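Local coordinates for acetate kinase (Entamoeba histolytica, PDB 4H0O), which is a pyrophosphate-dependent acetate kinase of the ASKHA superfamily, probably interconverting acetyl phosphate and phosphate with acetate and pyrophosphate, at residues 148-153 / 399-404; 337-342 / 367-372. All coordinates share one frame; numbering follows the deposited sequence.

How the interactions relate
From the N terminus, the chain first builds the mixed sheet that contains strand 148-153. It then runs through the second sheet and returns as helix 390-402, whose end meets that strand in interaction 1. This contact closes a loop of 245 residues and ties the C terminus back to the first sheet. Interaction 2 lies wholly within that loop. It joins 337-342 to 367-372 after a short excursion of 24 residues that holds most of helix 341-350 and all of helix 360-365. The first segment follows strand 329-333 and the second leads into strand 372-373, both of the second sheet. The two contacts nest and do not cross. The centres of interactions 1 and 2 are about 28 Å apart, and they do not touch.

Interaction 1. Residues 148-153 / 399-404; sequences RQYVAI and KELFQF
Tyr150 holds CG between its backbone N and carbonyl carbon, the crowded position (chi1 66°), and so brings its ring to the end of helix 390-402. Phe402 and Leu401 both set CG anti to the carbonyl carbon, which sends their side chains back to the strand. Arg148 is bent at chi2 and chi3, and its guanidinium curls round to the Phe402 ring.

Phe402 carries much of the contact. Phe402 CE2 comes to 3.6 Å from Tyr150 CD1, which lies in plane at the edge of the Phe402 ring. The two rings are inclined at 65°, with centroids 6.0 Å apart, an oblique pair. At the tip of the same ring, Phe402 CZ lies 3.9 Å from Arg148 CB. Phe402 CE1 is 4.0 Å from Arg148 NH2, which also lies at the ring edge, so the guanidinium does not stack on the face. Leu401 CD1 packs against Tyr150 CB at 3.7 Å. Phe404, the last residue of the chain, adds a looser touch, with Phe404 CZ 4.3 Å from Tyr150 OH. The polar end of Tyr150 is satisfied by the helix: its OH is hydrogen-bonded to Ile394 O.

The helix ends here. Gln403 N still bonds to Lys399 O at 2.8 Å, but Gln403 has positive phi, and Phe404 turns back so that one ring face lies over Lys399 CA.

This is largely apolar packing of the C-terminal helix on the sheet of the first ribonuclease H-like domain of this ASKHA kinase. Strand 148-153 runs between 93-98 and 109-110, with backbone hydrogen bonds to Val94 and His96 on one side and Ala109 and Ile111 on the other. Phe93 meets the rings of both Phe402 and Phe404, and Val110 touches Phe402, so all three strands help seat the helix end.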
loop_
_atom_site.group_PDB
_atom_site.type_symbol
_atom_site.label_atom_id
_atom_site.label_comp_id
_atom_site.label_asym_id
_atom_site.label_seq_id
_atom_site.Cartn_x
_atom_site.Cartn_y
_atom_site.Cartn_z
ATOM N N ARG B 148 36.268 -21.613 -8.408
ATOM C CA ARG B 148 35.128 -20.881 -8.949
ATOM C C ARG B 148 34.222 -20.412 -7.812
ATOM O O ARG B 148 33.882 -21.189 -6.914
ATOM C CB ARG B 148 34.342 -21.770 -9.915
ATOM C CG ARG B 148 35.202 -22.457 -10.969
ATOM C CD ARG B 148 35.744 -21.461 -11.980
ATOM N NE ARG B 148 34.731 -21.067 -12.955
ATOM C CZ ARG B 148 34.533 -19.819 -13.368
ATOM N NH1 ARG B 148 35.276 -18.831 -12.886
ATOM N NH2 ARG B 148 33.587 -19.557 -14.262
ATOM N N GLN B 149 33.853 -19.136 -7.835
ATOM C CA GLN B 149 32.989 -18.578 -6.799
ATOM C C GLN B 149 31.855 -17.773 -7.422
ATOM O O GLN B 149 32.010 -17.200 -8.507
ATOM C CB GLN B 149 33.800 -17.722 -5.814
ATOM C CG GLN B 149 35.016 -18.447 -5.236
ATOM C CD GLN B 149 35.583 -17.787 -3.994
ATOM O OE1 GLN B 149 34.866 -17.131 -3.236
ATOM N NE2 GLN B 149 36.883 -17.967 -3.774
ATOM N N TYR B 150 30.713 -17.746 -6.739
ATOM C CA TYR B 150 29.535 -17.049 -7.243
ATOM C C TYR B 150 28.846 -16.252 -6.147
ATOM O O TYR B 150 28.914 -16.604 -4.964
ATOM C CB TYR B 150 28.543 -18.033 -7.871
ATOM C CG TYR B 150 27.906 -19.012 -6.903
ATOM C CD1 TYR B 150 28.540 -20.200 -6.570
ATOM C CD2 TYR B 150 26.657 -18.760 -6.349
ATOM C CE1 TYR B 150 27.959 -21.102 -5.701
ATOM C CE2 TYR B 150 26.069 -19.656 -5.477
ATOM C CZ TYR B 150 26.724 -20.824 -5.158
ATOM O OH TYR B 150 26.138 -21.716 -4.295
ATOM N N VAL B 151 28.182 -15.175 -6.548
ATOM C CA VAL B 151 27.424 -14.369 -5.606
ATOM C C VAL B 151 25.934 -14.420 -5.945
ATOM O O VAL B 151 25.520 -14.082 -7.056
ATOM C CB VAL B 151 27.949 -12.911 -5.551
ATOM C CG1 VAL B 151 28.021 -12.301 -6.942
ATOM C CG2 VAL B 151 27.096 -12.069 -4.631
ATOM N N ALA B 152 25.136 -14.889 -4.993
ATOM C CA ALA B 152 23.688 -14.927 -5.167
ATOM C C ALA B 152 23.100 -13.579 -4.751
ATOM O O ALA B 152 23.199 -13.197 -3.584
ATOM C CB ALA B 152 23.092 -16.044 -4.344
ATOM N N ILE B 153 22.497 -12.861 -5.698
ATOM C CA ILE B 153 21.978 -11.520 -5.425
ATOM C C ILE B 153 20.478 -11.530 -5.095
ATOM O O ILE B 153 19.659 -11.991 -5.892
ATOM C CB ILE B 153 22.259 -10.542 -6.592
ATOM C CG1 ILE B 153 23.733 -10.129 -6.611
ATOM C CG2 ILE B 153 21.414 -9.293 -6.457
ATOM C CD1 ILE B 153 24.629 -11.074 -7.358
ATOM N N LYS B 399 23.892 -24.503 -8.391
ATOM C CA LYS B 399 23.543 -25.572 -9.323
ATOM C C LYS B 399 23.126 -24.957 -10.651
ATOM O O LYS B 399 23.429 -25.479 -11.720
ATOM C CB LYS B 399 22.392 -26.422 -8.776
ATOM C CG LYS B 399 22.642 -27.059 -7.413
ATOM C CD LYS B 399 21.481 -27.977 -7.024
ATOM C CE LYS B 399 21.521 -28.342 -5.544
ATOM N NZ LYS B 399 20.348 -29.177 -5.134
ATOM N N GLU B 400 22.428 -23.833 -10.563
ATOM C CA GLU B 400 21.928 -23.129 -11.734
ATOM C C GLU B 400 23.066 -22.517 -12.554
ATOM O O GLU B 400 23.000 -22.466 -13.781
ATOM C CB GLU B 400 20.952 -22.045 -11.276
ATOM C CG GLU B 400 20.276 -21.258 -12.375
ATOM C CD GLU B 400 19.245 -20.293 -11.819
ATOM O OE1 GLU B 400 18.598 -20.639 -10.805
ATOM O OE2 GLU B 400 19.089 -19.192 -12.386
ATOM N N LEU B 401 24.112 -22.066 -11.867
ATOM C CA LEU B 401 25.224 -21.371 -12.517
ATOM C C LEU B 401 26.336 -22.302 -13.001
ATOM O O LEU B 401 27.010 -22.003 -13.989
ATOM C CB LEU B 401 25.825 -20.323 -11.576
ATOM C CG LEU B 401 24.974 -19.105 -11.220
ATOM C CD1 LEU B 401 25.735 -18.178 -10.289
ATOM C CD2 LEU B 401 24.561 -18.367 -12.479
ATOM N N PHE B 402 26.535 -23.417 -12.304
ATOM C CA PHE B 402 27.666 -24.300 -12.580
ATOM C C PHE B 402 27.268 -25.731 -12.946
ATOM O O PHE B 402 28.114 -26.520 -13.372
ATOM C CB PHE B 402 28.628 -24.325 -11.388
ATOM C CG PHE B 402 29.358 -23.032 -11.167
ATOM C CD1 PHE B 402 30.221 -22.537 -12.133
ATOM C CD2 PHE B 402 29.199 -22.319 -9.988
ATOM C CE1 PHE B 402 30.905 -21.350 -11.933
ATOM C CE2 PHE B 402 29.879 -21.131 -9.780
ATOM C CZ PHE B 402 30.734 -20.647 -10.753
ATOM N N GLN B 403 25.989 -26.056 -12.767
ATOM C CA GLN B 403 25.460 -27.392 -13.055
ATOM C C GLN B 403 26.036 -28.493 -12.155
ATOM O O GLN B 403 26.106 -29.656 -12.560
ATOM C CB GLN B 403 25.632 -27.752 -14.539
ATOM C CG GLN B 403 24.386 -28.326 -15.196
ATOM C CD GLN B 403 23.269 -27.309 -15.315
ATOM O OE1 GLN B 403 23.510 -26.101 -15.316
ATOM N NE2 GLN B 403 22.034 -27.794 -15.415
ATOM N N PHE B 404 26.440 -28.135 -10.937
ATOM C CA PHE B 404 26.837 -29.152 -9.963
ATOM C C PHE B 404 25.625 -29.712 -9.218
ATOM O O PHE B 404 25.729 -30.701 -8.495
ATOM C CB PHE B 404 27.923 -28.652 -8.990
ATOM C CG PHE B 404 27.526 -27.452 -8.159
ATOM C CD1 PHE B 404 26.578 -27.558 -7.150
ATOM C CD2 PHE B 404 28.144 -26.225 -8.362
ATOM C CE1 PHE B 404 26.227 -26.458 -6.385
ATOM C CE2 PHE B 404 27.802 -25.123 -7.596
ATOM C CZ PHE B 404 26.844 -25.242 -6.603
#

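Interaction 2. Residues 337-342 / 367-372; sequences GLEVWQ and MGKKIE
Leu338 and Glu339, in the short helix that follows strand 329-333 of the second sheet, meet the loop between helix 360-365 and strand 372-373. This probably places the contact beside the region that corresponds to the nucleotide site of ATP-dependent relatives: the side chain of Glu339 is about 4 Å from that of Arg286, predicted to bind ATP.

The backbones meet closely. Leu338 O sits 3.1 Å from Met367 C. It is also near Gly368 N, at a poor angle for a bond; its hydrogen bond comes instead from Arg344 NH1, which grips Gly337 O as well. Gly368 has positive phi (64°) and no side chain, so Gly368 CA can lie 4.1 Å from Leu338 CB. Leu338 CD2 rests 3.9 Å from Gly368 O.

Met367 bends at chi2 and chi3 and crosses the Glu339 side chain at about a right angle. Met367 CE packs against the aliphatic part of Glu339, 3.6 Å from Glu339 CB and 3.8 Å from Glu339 CG. Glu339 runs extended beyond CG. Glu339 OE2 is 4.1 Å from Lys369 NZ, too far for a salt bridge, though the opposite charges probably attract.

Around this surface contact, Leu338 also packs on Val385 of strand 382-385 and on Asn388. Val340 sits at the N-cap position of helix 341-350 and touches Arg286 and Leu289 of helix 285-293.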
loop_
_atom_site.group_PDB
_atom_site.type_symbol
_atom_site.label_atom_id
_atom_site.label_comp_id
_atom_site.label_asym_id
_atom_site.label_seq_id
_atom_site.Cartn_x
_atom_site.Cartn_y
_atom_site.Cartn_z
ATOM N N GLY B 337 5.590 -18.384 8.014
ATOM C CA GLY B 337 4.727 -19.012 7.028
ATOM C C GLY B 337 4.659 -20.520 7.192
ATOM O O GLY B 337 3.626 -21.137 6.921
ATOM N N LEU B 338 5.761 -21.111 7.649
ATOM C CA LEU B 338 5.871 -22.562 7.755
ATOM C C LEU B 338 5.385 -23.092 9.101
ATOM O O LEU B 338 4.807 -24.178 9.170
ATOM C CB LEU B 338 7.324 -22.993 7.536
ATOM C CG LEU B 338 7.982 -22.575 6.221
ATOM C CD1 LEU B 338 9.477 -22.846 6.259
ATOM C CD2 LEU B 338 7.342 -23.289 5.035
ATOM N N GLU B 339 5.606 -22.317 10.161
ATOM C CA GLU B 339 5.463 -22.829 11.526
ATOM C C GLU B 339 4.405 -22.122 12.381
ATOM O O GLU B 339 4.376 -22.298 13.598
ATOM C CB GLU B 339 6.788 -22.668 12.282
ATOM C CG GLU B 339 7.997 -23.241 11.544
ATOM C CD GLU B 339 9.293 -23.096 12.327
ATOM O OE1 GLU B 339 9.262 -22.536 13.444
ATOM O OE2 GLU B 339 10.344 -23.546 11.822
ATOM N N VAL B 340 3.544 -21.324 11.751
ATOM C CA VAL B 340 2.500 -20.593 12.471
ATOM C C VAL B 340 1.172 -20.774 11.729
ATOM O O VAL B 340 0.840 -19.987 10.841
ATOM C CB VAL B 340 2.774 -19.089 12.661
ATOM C CG1 VAL B 340 1.681 -18.445 13.499
ATOM C CG2 VAL B 340 4.129 -18.880 13.312
ATOM N N TRP B 341 0.412 -21.801 12.106
ATOM C CA TRP B 341 -0.815 -22.148 11.385
ATOM C C TRP B 341 -1.942 -21.122 11.535
ATOM O O TRP B 341 -2.815 -21.029 10.670
ATOM C CB TRP B 341 -1.312 -23.542 11.789
ATOM C CG TRP B 341 -1.783 -23.635 13.203
ATOM C CD1 TRP B 341 -1.047 -24.010 14.288
ATOM C CD2 TRP B 341 -3.103 -23.361 13.687
ATOM N NE1 TRP B 341 -1.825 -23.981 15.420
ATOM C CE2 TRP B 341 -3.094 -23.585 15.078
ATOM C CE3 TRP B 341 -4.295 -22.945 13.081
ATOM C CZ2 TRP B 341 -4.226 -23.409 15.876
ATOM C CZ3 TRP B 341 -5.419 -22.768 13.872
ATOM C CH2 TRP B 341 -5.377 -23.001 15.254
ATOM N N GLN B 342 -1.930 -20.367 12.630
ATOM C CA GLN B 342 -2.964 -19.364 12.874
ATOM C C GLN B 342 -2.949 -18.259 11.818
ATOM O O GLN B 342 -4.003 -17.742 11.440
ATOM C CB GLN B 342 -2.824 -18.752 14.273
ATOM C CG GLN B 342 -3.140 -19.700 15.429
ATOM C CD GLN B 342 -1.918 -20.447 15.923
ATOM O OE1 GLN B 342 -0.914 -20.553 15.216
ATOM N NE2 GLN B 342 -1.993 -20.966 17.145
ATOM N N MET B 367 4.317 -28.122 9.940
ATOM C CA MET B 367 5.386 -27.217 10.340
ATOM C C MET B 367 6.258 -26.883 9.135
ATOM O O MET B 367 7.334 -26.295 9.275
ATOM C CB MET B 367 6.224 -27.824 11.468
ATOM C CG MET B 367 5.492 -27.919 12.797
ATOM S SD MET B 367 5.124 -26.311 13.539
ATOM C CE MET B 367 6.759 -25.825 14.094
ATOM N N GLY B 368 5.785 -27.261 7.952
ATOM C CA GLY B 368 6.450 -26.904 6.712
ATOM C C GLY B 368 7.837 -27.492 6.546
ATOM O O GLY B 368 8.698 -26.889 5.902
ATOM N N LYS B 369 8.057 -28.672 7.119
ATOM C CA LYS B 369 9.326 -29.369 6.941
ATOM C C LYS B 369 9.473 -29.855 5.505
ATOM O O LYS B 369 10.580 -30.141 5.042
ATOM C CB LYS B 369 9.460 -30.532 7.925
ATOM C CG LYS B 369 9.710 -30.084 9.358
ATOM C CD LYS B 369 10.782 -29.003 9.396
ATOM C CE LYS B 369 10.961 -28.420 10.790
ATOM N NZ LYS B 369 11.854 -27.223 10.764
ATOM N N LYS B 370 8.351 -29.920 4.790
ATOM C CA LYS B 370 8.348 -30.321 3.385
ATOM C C LYS B 370 7.119 -29.783 2.652
ATOM O O LYS B 370 6.080 -29.537 3.266
ATOM C CB LYS B 370 8.409 -31.846 3.262
ATOM C CG LYS B 370 7.184 -32.561 3.807
ATOM C CD LYS B 370 7.150 -34.014 3.361
ATOM C CE LYS B 370 5.843 -34.682 3.757
ATOM N NZ LYS B 370 5.866 -36.147 3.493
ATOM N N ILE B 371 7.246 -29.605 1.341
ATOM C CA ILE B 371 6.148 -29.098 0.527
ATOM C C ILE B 371 4.922 -29.999 0.634
ATOM O O ILE B 371 4.966 -31.171 0.260
ATOM C CB ILE B 371 6.553 -28.973 -0.954
ATOM C CG1 ILE B 371 7.733 -28.011 -1.103
ATOM C CG2 ILE B 371 5.371 -28.509 -1.792
ATOM C CD1 ILE B 371 8.285 -27.936 -2.511
ATOM N N GLU B 372 3.828 -29.444 1.148
ATOM C CA GLU B 372 2.590 -30.198 1.307
ATOM C C GLU B 372 1.373 -29.284 1.212
ATOM O O GLU B 372 1.312 -28.245 1.869
ATOM C CB GLU B 372 2.585 -30.944 2.643
ATOM C CG GLU B 372 3.061 -30.110 3.821
ATOM C CD GLU B 372 3.072 -30.890 5.120
ATOM O OE1 GLU B 372 2.035 -31.499 5.458
ATOM O OE2 GLU B 372 4.117 -30.895 5.804
#